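Local coordinates for protein DnaJ homolog subfamily C member 3 (Mus musculus, PDB 3IEG) that acts as a co-chaperone in the unfolded protein response, binding misfolded proteins, stimulating the Hsc70 ATPase and inhibiting the eIF2-alpha kinase GCN2, at residues R223-A226 with H227-Q230. Residues are numbered along the deposited sequence; the frame is centred on the assembly and turned at random.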
loop_
_atom_site.group_PDB
_atom_site.type_symbol
_atom_site.label_atom_id
_atom_site.label_comp_id
_atom_site.label_asym_id
_atom_site.label_seq_id
_atom_site.Cartn_x
_atom_site.Cartn_y
_atom_site.Cartn_z
ATOM N N ARG A 223 13.413 -11.555 10.362
ATOM C CA ARG A 223 12.991 -11.743 8.971
ATOM C C ARG A 223 13.206 -10.484 8.142
ATOM O O ARG A 223 13.646 -10.555 6.997
ATOM C CB ARG A 223 11.529 -12.197 8.876
ATOM C CG ARG A 223 11.343 -13.722 8.865
ATOM C CD ARG A 223 10.158 -14.152 7.981
ATOM N NE ARG A 223 8.929 -14.442 8.730
ATOM C CZ ARG A 223 8.037 -13.535 9.135
ATOM N NH1 ARG A 223 8.216 -12.244 8.899
ATOM N NH2 ARG A 223 6.958 -13.922 9.800
ATOM N N CYS A 224 12.895 -9.334 8.728
ATOM C CA CYS A 224 13.090 -8.059 8.053
ATOM C C CYS A 224 14.560 -7.808 7.773
ATOM O O CYS A 224 14.903 -7.218 6.744
ATOM C CB CYS A 224 12.524 -6.902 8.867
ATOM S SG CYS A 224 10.847 -6.512 8.426
ATOM N N PHE A 225 15.416 -8.259 8.691
ATOM C CA PHE A 225 16.844 -8.056 8.543
ATOM C C PHE A 225 17.417 -8.961 7.461
ATOM O O PHE A 225 18.170 -8.487 6.615
ATOM C CB PHE A 225 17.582 -8.226 9.873
ATOM C CG PHE A 225 19.006 -7.740 9.838
ATOM C CD1 PHE A 225 19.291 -6.367 9.844
ATOM C CD2 PHE A 225 20.063 -8.649 9.790
ATOM C CE1 PHE A 225 20.614 -5.907 9.799
ATOM C CE2 PHE A 225 21.392 -8.202 9.749
ATOM C CZ PHE A 225 21.668 -6.830 9.758
ATOM N N ALA A 226 17.039 -10.239 7.472
ATOM C CA ALA A 226 17.535 -11.210 6.491
ATOM C C ALA A 226 17.185 -10.794 5.067
ATOM O O ALA A 226 17.967 -11.015 4.138
ATOM C CB ALA A 226 16.992 -12.615 6.778
ATOM N N HIS A 227 16.000 -10.203 4.913
ATOM C CA HIS A 227 15.524 -9.744 3.629
ATOM C C HIS A 227 16.225 -8.444 3.223
ATOM O O HIS A 227 16.530 -8.258 2.056
ATOM C CB HIS A 227 13.998 -9.603 3.625
ATOM C CG HIS A 227 13.465 -8.977 2.380
ATOM N ND1 HIS A 227 13.636 -9.541 1.134
ATOM C CD2 HIS A 227 12.809 -7.810 2.177
ATOM C CE1 HIS A 227 13.093 -8.756 0.220
ATOM N NE2 HIS A 227 12.582 -7.701 0.828
ATOM N N TYR A 228 16.477 -7.561 4.185
ATOM C CA TYR A 228 17.271 -6.330 3.987
ATOM C C TYR A 228 18.610 -6.630 3.326
ATOM O O TYR A 228 18.995 -5.978 2.353
ATOM C CB TYR A 228 17.507 -5.629 5.335
ATOM C CG TYR A 228 18.436 -4.426 5.323
ATOM C CD1 TYR A 228 18.117 -3.283 4.602
ATOM C CD2 TYR A 228 19.611 -4.416 6.077
ATOM C CE1 TYR A 228 18.952 -2.173 4.605
ATOM C CE2 TYR A 228 20.450 -3.308 6.094
ATOM C CZ TYR A 228 20.115 -2.196 5.352
ATOM O OH TYR A 228 20.924 -1.096 5.339
ATOM N N LYS A 229 19.302 -7.643 3.835
ATOM C CA LYS A 229 20.613 -8.006 3.311
ATOM C C LYS A 229 20.521 -8.446 1.860
ATOM O O LYS A 229 21.406 -8.130 1.059
ATOM C CB LYS A 229 21.277 -9.077 4.178
ATOM C CG LYS A 229 21.473 -8.639 5.627
ATOM C CD LYS A 229 22.523 -9.461 6.352
ATOM C CE LYS A 229 22.052 -10.861 6.699
ATOM N NZ LYS A 229 22.998 -11.504 7.671
ATOM N N GLN A 230 19.439 -9.148 1.530
ATOM C CA GLN A 230 19.191 -9.620 0.168
ATOM C C GLN A 230 18.864 -8.475 -0.795
ATOM O O GLN A 230 19.512 -8.352 -1.828
ATOM C CB GLN A 230 18.093 -10.682 0.147
ATOM C CG GLN A 230 17.634 -11.101 -1.243
ATOM C CD GLN A 230 18.644 -11.972 -1.982
ATOM O OE1 GLN A 230 19.728 -12.259 -1.473
ATOM N NE2 GLN A 230 18.287 -12.402 -3.189
#
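Arg223 meets His227 through the backbone, one turn further along helix 222-246: its carbonyl O accepts the amide N of His227 at 3.2 Å. The guanidinium group of Arg223 reaches instead to Glu189 in a salt bridge. At Cys224 the carbonyl O takes the amide N of Tyr228 at 3.0 Å and also lies 3.4 Å from Tyr228 CB. The sulfur of Cys224 points off this side of the helix and is joined to Cys214 in a disulfide, which ties the helix to helix 204-217.

Phe225 carries the side-chain part of the contact. Its O receives the amide N of Lys229 at 3.1 Å, completing three successive i to i+4 bonds. With CG anti to the backbone N (chi1 -168°), the phenyl ring stands outward from the helix, where Tyr228 and Lys229 reach it. Lys229 CG lies over one face of the ring and the chain then runs out past its CE2 corner, Lys229 CD 3.8 Å from Phe225 CE2, and a bend at chi3 (-74°) still holds CE close to the same atom. On the CE1 side, Tyr228 CD2 comes within 4.1 Å of Phe225 CE1, the two rings meeting obliquely in a loose apolar contact. The hydroxyl of Tyr228 hydrogen-bonds Arg212 and Lys232, fixing the far end of its ring.

Ala226 adds little beyond its carbonyl O, 3.8 Å from Lys229 CB. His227 and Gln230 turn to other helices: the imidazole packs edge-to-face with Tyr199 while His227 NE2 hydrogen-bonds Ser207 OG, and Gln230 NE2 bonds Tyr199 and Thr263 O. The arrangement is regular alpha-helix with i to i+3 and i to i+4 side-chain packing, near the start of a long helix packed on the helix pair of the sixth tetratricopeptide repeat.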